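Local coordinates for 5,10-methylenetetrahydrofolate dehydrogenase (Bombyx mori, PDB 5ZF1), which probably oxidises 5,10-methylenetetrahydrofolate to the methenyl form with NADP+ as electron acceptor, a step of one-carbon metabolism, at residues N153-G165 against L206-T220. Residues are numbered along the deposited sequence; the frame is centred on the assembly and turned at random. Where two conformers were deposited one is given.
With SO4 (sulfate ion), chain E; EDO (1,2-ethanediol), chain I.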
loop_
_atom_site.group_PDB
_atom_site.type_symbol
_atom_site.label_atom_id
_atom_site.label_comp_id
_atom_site.label_asym_id
_atom_site.label_seq_id
_atom_site.Cartn_x
_atom_site.Cartn_y
_atom_site.Cartn_z
ATOM N N ASN B 153 -2.659 24.985 -2.778
ATOM C CA ASN B 153 -2.930 24.953 -4.216
ATOM C C ASN B 153 -1.724 24.455 -4.999
ATOM O O ASN B 153 -1.388 24.990 -6.055
ATOM C CB ASN B 153 -3.375 26.327 -4.731
ATOM C CG ASN B 153 -4.837 26.351 -5.138
ATOM O OD1 ASN B 153 -5.610 25.467 -4.763
ATOM N ND2 ASN B 153 -5.226 27.370 -5.907
ATOM N N ILE B 154 -1.065 23.446 -4.472
ATOM C CA ILE B 154 0.082 22.853 -5.134
ATOM C C ILE B 154 -0.442 21.802 -6.089
ATOM O O ILE B 154 -1.188 20.898 -5.685
ATOM C CB ILE B 154 1.048 22.234 -4.113
ATOM C CG1 ILE B 154 1.449 23.277 -3.057
ATOM C CG2 ILE B 154 2.255 21.642 -4.855
ATOM C CD1 ILE B 154 2.246 24.418 -3.597
ATOM N N ASP B 155 -0.080 21.929 -7.357
ATOM C CA ASP B 155 -0.574 21.008 -8.368
ATOM C C ASP B 155 0.113 19.657 -8.233
ATOM O O ASP B 155 1.346 19.573 -8.259
ATOM C CB ASP B 155 -0.342 21.597 -9.745
ATOM C CG ASP B 155 -1.115 22.873 -9.913
ATOM O OD1 ASP B 155 -2.343 22.750 -9.863
ATOM O OD2 ASP B 155 -0.510 23.953 -10.019
ATOM N N THR B 156 -0.691 18.608 -8.082
ATOM C CA THR B 156 -0.203 17.231 -8.038
ATOM C C THR B 156 -0.573 16.427 -9.272
ATOM O O THR B 156 0.176 15.539 -9.668
ATOM C CB THR B 156 -0.764 16.510 -6.798
ATOM O OG1 THR B 156 -2.205 16.557 -6.797
ATOM C CG2 THR B 156 -0.230 17.149 -5.511
ATOM N N PHE B 157 -1.718 16.729 -9.898
ATOM C CA PHE B 157 -2.230 15.893 -10.980
ATOM C C PHE B 157 -1.263 15.841 -12.159
ATOM O O PHE B 157 -1.004 16.864 -12.804
ATOM C CB PHE B 157 -3.594 16.453 -11.424
ATOM C CG PHE B 157 -4.331 15.557 -12.344
ATOM C CD1 PHE B 157 -4.006 15.516 -13.696
ATOM C CD2 PHE B 157 -5.391 14.784 -11.871
ATOM C CE1 PHE B 157 -4.677 14.677 -14.555
ATOM C CE2 PHE B 157 -6.077 13.957 -12.732
ATOM C CZ PHE B 157 -5.716 13.901 -14.065
ATOM N N GLY B 158 -0.707 14.653 -12.435
ATOM C CA GLY B 158 0.260 14.510 -13.501
ATOM C C GLY B 158 1.618 15.126 -13.226
ATOM O O GLY B 158 2.442 15.173 -14.138
ATOM N N ARG B 159 1.881 15.587 -12.001
ATOM C CA ARG B 159 3.177 16.176 -11.687
ATOM C C ARG B 159 4.108 15.099 -11.135
ATOM O O ARG B 159 3.657 14.078 -10.625
ATOM C CB ARG B 159 3.039 17.319 -10.682
ATOM C CG ARG B 159 2.784 18.719 -11.344
ATOM C CD ARG B 159 1.500 18.722 -12.148
ATOM N NE ARG B 159 1.305 20.016 -12.817
ATOM C CZ ARG B 159 0.141 20.413 -13.305
ATOM N NH1 ARG B 159 -0.922 19.632 -13.178
ATOM N NH2 ARG B 159 0.042 21.609 -13.877
ATOM N N ASN B 160 5.407 15.369 -11.224
ATOM C CA ASN B 160 6.448 14.456 -10.722
ATOM C C ASN B 160 6.673 14.705 -9.235
ATOM O O ASN B 160 7.126 15.788 -8.846
ATOM C CB ASN B 160 7.756 14.687 -11.483
ATOM C CG ASN B 160 7.714 14.198 -12.912
ATOM O OD1 ASN B 160 6.766 13.545 -13.344
ATOM N ND2 ASN B 160 8.766 14.514 -13.662
ATOM N N ALA B 161 6.406 13.699 -8.396
ATOM C CA ALA B 161 6.578 13.834 -6.959
ATOM C C ALA B 161 7.591 12.802 -6.509
ATOM O O ALA B 161 7.500 11.633 -6.899
ATOM C CB ALA B 161 5.256 13.652 -6.194
ATOM N N VAL B 162 8.579 13.236 -5.748
ATOM C CA VAL B 162 9.545 12.314 -5.150
ATOM C C VAL B 162 9.276 12.296 -3.653
ATOM O O VAL B 162 9.241 13.352 -3.014
ATOM C CB VAL B 162 10.994 12.743 -5.447
ATOM C CG1 VAL B 162 11.999 11.876 -4.628
ATOM C CG2 VAL B 162 11.272 12.660 -6.936
ATOM N N VAL B 163 9.127 11.101 -3.080
ATOM C CA VAL B 163 9.005 10.946 -1.637
ATOM C C VAL B 163 10.285 10.265 -1.189
ATOM O O VAL B 163 10.577 9.161 -1.659
ATOM C CB VAL B 163 7.786 10.101 -1.248
ATOM C CG1 VAL B 163 7.728 9.956 0.281
ATOM C CG2 VAL B 163 6.474 10.727 -1.785
ATOM N N ILE B 164 11.042 10.919 -0.311
ATOM C CA ILE B 164 12.289 10.356 0.218
ATOM C C ILE B 164 11.947 9.743 1.566
ATOM O O ILE B 164 11.703 10.463 2.537
ATOM C CB ILE B 164 13.398 11.417 0.347
ATOM C CG1 ILE B 164 13.637 12.099 -0.995
ATOM C CG2 ILE B 164 14.713 10.742 0.842
ATOM C CD1 ILE B 164 14.583 13.265 -0.951
ATOM N N GLY B 165 11.885 8.416 1.625
ATOM C CA GLY B 165 11.466 7.733 2.842
ATOM C C GLY B 165 10.323 6.801 2.511
ATOM O O GLY B 165 9.370 7.158 1.822
ATOM N N LEU B 206 19.297 9.648 -6.691
ATOM C CA LEU B 206 18.396 10.492 -5.907
ATOM C C LEU B 206 18.452 11.923 -6.408
ATOM O O LEU B 206 17.411 12.566 -6.616
ATOM C CB LEU B 206 18.759 10.441 -4.423
ATOM C CG LEU B 206 18.041 11.502 -3.559
ATOM C CD1 LEU B 206 16.573 11.161 -3.419
ATOM C CD2 LEU B 206 18.678 11.653 -2.192
ATOM N N GLU B 207 19.663 12.415 -6.672
ATOM C CA GLU B 207 19.799 13.792 -7.128
ATOM C C GLU B 207 19.135 13.993 -8.485
ATOM O O GLU B 207 18.472 15.013 -8.711
ATOM C CB GLU B 207 21.277 14.177 -7.169
ATOM C CG GLU B 207 21.902 14.236 -5.782
ATOM C CD GLU B 207 23.364 14.628 -5.824
ATOM O OE1 GLU B 207 23.900 14.813 -6.938
ATOM O OE2 GLU B 207 23.980 14.726 -4.741
ATOM N N ALA B 208 19.279 13.024 -9.391
ATOM C CA ALA B 208 18.618 13.117 -10.695
ATOM C C ALA B 208 17.094 13.110 -10.549
ATOM O O ALA B 208 16.390 13.882 -11.213
ATOM C CB ALA B 208 19.075 11.968 -11.596
ATOM N N TYR B 209 16.555 12.233 -9.698
ATOM C CA TYR B 209 15.102 12.255 -9.505
ATOM C C TYR B 209 14.638 13.593 -8.941
ATOM O O TYR B 209 13.582 14.111 -9.341
ATOM C CB TYR B 209 14.678 11.129 -8.575
ATOM C CG TYR B 209 14.625 9.734 -9.177
ATOM C CD1 TYR B 209 13.727 9.408 -10.176
ATOM C CD2 TYR B 209 15.467 8.724 -8.685
ATOM C CE1 TYR B 209 13.658 8.120 -10.681
ATOM C CE2 TYR B 209 15.409 7.443 -9.178
ATOM C CZ TYR B 209 14.514 7.147 -10.177
ATOM O OH TYR B 209 14.452 5.876 -10.654
ATOM N N CYS B 210 15.398 14.151 -7.990
ATOM C CA CYS B 210 14.990 15.397 -7.357
ATOM C C CYS B 210 15.032 16.545 -8.347
ATOM O O CYS B 210 14.138 17.401 -8.338
ATOM C CB CYS B 210 15.871 15.697 -6.152
ATOM S SG CYS B 210 15.530 14.679 -4.708
ATOM N N ARG B 211 16.035 16.554 -9.236
ATOM C CA ARG B 211 16.155 17.649 -10.195
ATOM C C ARG B 211 14.997 17.681 -11.161
ATOM O O ARG B 211 14.712 18.738 -11.736
ATOM C CB ARG B 211 17.451 17.531 -10.998
ATOM C CG ARG B 211 18.683 17.864 -10.234
ATOM C CD ARG B 211 19.883 18.023 -11.198
ATOM N NE ARG B 211 20.082 16.861 -12.071
ATOM C CZ ARG B 211 20.882 15.837 -11.782
ATOM N NH1 ARG B 211 21.555 15.821 -10.637
ATOM N NH2 ARG B 211 21.009 14.826 -12.634
ATOM N N ASN B 212 14.340 16.545 -11.380
ATOM C CA ASN B 212 13.215 16.494 -12.294
ATOM C C ASN B 212 11.873 16.544 -11.576
ATOM O O ASN B 212 10.833 16.386 -12.224
ATOM C CB ASN B 212 13.310 15.240 -13.160
ATOM C CG ASN B 212 14.529 15.260 -14.062
ATOM O OD1 ASN B 212 15.455 14.463 -13.899
ATOM N ND2 ASN B 212 14.559 16.213 -14.986
ATOM N N ALA B 213 11.868 16.766 -10.266
ATOM C CA ALA B 213 10.645 16.674 -9.475
ATOM C C ALA B 213 9.970 18.030 -9.366
ATOM O O ALA B 213 10.620 19.046 -9.115
ATOM C CB ALA B 213 10.950 16.153 -8.061
ATOM N N ASP B 214 8.648 18.031 -9.513
ATOM C CA ASP B 214 7.869 19.206 -9.156
ATOM C C ASP B 214 7.608 19.314 -7.662
ATOM O O ASP B 214 7.377 20.420 -7.161
ATOM C CB ASP B 214 6.546 19.151 -9.908
ATOM C CG ASP B 214 6.755 19.018 -11.381
ATOM O OD1 ASP B 214 7.422 19.917 -11.945
ATOM O OD2 ASP B 214 6.290 18.015 -11.970
ATOM N N ILE B 215 7.632 18.195 -6.940
ATOM C CA ILE B 215 7.376 18.156 -5.507
ATOM C C ILE B 215 8.382 17.191 -4.917
ATOM O O ILE B 215 8.550 16.098 -5.461
ATOM C CB ILE B 215 5.948 17.669 -5.184
ATOM C CG1 ILE B 215 4.894 18.617 -5.788
ATOM C CG2 ILE B 215 5.723 17.568 -3.685
ATOM C CD1 ILE B 215 3.502 17.973 -5.862
ATOM N N ILE B 216 9.050 17.597 -3.837
ATOM C CA ILE B 216 9.898 16.701 -3.037
ATOM C C ILE B 216 9.377 16.706 -1.612
ATOM O O ILE B 216 9.188 17.770 -1.013
ATOM C CB ILE B 216 11.381 17.116 -3.064
ATOM C CG1 ILE B 216 11.904 17.205 -4.493
ATOM C CG2 ILE B 216 12.261 16.107 -2.217
ATOM C CD1 ILE B 216 13.348 17.797 -4.539
ATOM N N ILE B 217 9.146 15.512 -1.069
ATOM C CA ILE B 217 8.718 15.335 0.309
ATOM C C ILE B 217 9.775 14.491 0.997
ATOM O O ILE B 217 10.016 13.358 0.585
ATOM C CB ILE B 217 7.342 14.659 0.389
ATOM C CG1 ILE B 217 6.274 15.598 -0.170
ATOM C CG2 ILE B 217 7.033 14.258 1.832
ATOM C CD1 ILE B 217 5.013 14.899 -0.618
ATOM N N THR B 218 10.435 15.050 2.021
ATOM C CA THR B 218 11.453 14.318 2.788
ATOM C C THR B 218 10.810 13.785 4.063
ATOM O O THR B 218 10.507 14.561 4.972
ATOM C CB THR B 218 12.672 15.183 3.129
ATOM O OG1 THR B 218 12.310 16.227 4.046
ATOM C CG2 THR B 218 13.305 15.785 1.881
ATOM N N ALA B 219 10.604 12.463 4.132
ATOM C CA ALA B 219 9.914 11.825 5.239
ATOM C C ALA B 219 10.810 10.857 5.987
ATOM O O ALA B 219 10.376 10.263 6.976
ATOM C CB ALA B 219 8.673 11.071 4.736
ATOM N N THR B 220 12.040 10.696 5.547
ATOM C CA THR B 220 12.914 9.697 6.132
ATOM C C THR B 220 13.488 10.166 7.464
ATOM O O THR B 220 13.686 11.360 7.704
ATOM C CB THR B 220 14.034 9.349 5.160
ATOM O OG1 THR B 220 14.938 8.450 5.805
ATOM C CG2 THR B 220 14.773 10.604 4.716
HETATM S S SO4 E . 14.097 5.115 4.545
HETATM O O1 SO4 E . 12.664 4.932 4.774
HETATM O O2 SO4 E . 14.479 6.304 3.810
HETATM O O3 SO4 E . 14.718 5.184 5.861
HETATM O O4 SO4 E . 14.644 3.946 3.839
HETATM C C1 EDO I . -5.701 17.852 -5.878
HETATM O O1 EDO I . -4.308 17.809 -5.512
HETATM C C2 EDO I . -6.063 16.674 -6.781
HETATM O O2 EDO I . -5.723 16.961 -8.144
#
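Asn-160 O takes two backbone donors from 206-220: Ile-215 N at 3.1 Å, lying in the carbonyl plane, and Asp-214 N, whose bond is weak and bent to 128°. Asp-214 OD2 in turn accepts Asn-160 N at 2.9 Å through its anti lone pair, while OD1 is salt-bridged to Lys-232. Replacing Asp-214 by an alanine is likely to leave Asn-160 N without this acceptor and Lys-232 without this carboxylate. Asn-160 ND2 reaches Asn-212 O, just past helix 206-211, in a nearly straight bond of 3.1 Å. Strands 160-164 and 215-218, neighbours in the Rossmann-type NAD(P)-binding domain, then follow the parallel-sheet rule that alternate residues of one strand each bridge two of the other chain: Val-162 joins Ile-215 O and Ile-217 N, Ile-164 joins Ile-217 O and Ala-219 N. On one sheet face, Val-162 CG2 meets Tyr-209 CB of the helix at 4.1 Å and Ala-213 CB at 3.7 Å. With CG1 anti to its carbonyl carbon (chi1 -56°) and the chain extended, Ile-164 sends CD1 among Leu-206 CD1, Cys-210 SG and Ile-216 CG2. Beyond the strand ends, Thr-220 OG1 donates to O2 of a sulfate, probably from the crystallisation liquor, which Arg-166 N and Arg-199 NE also bind.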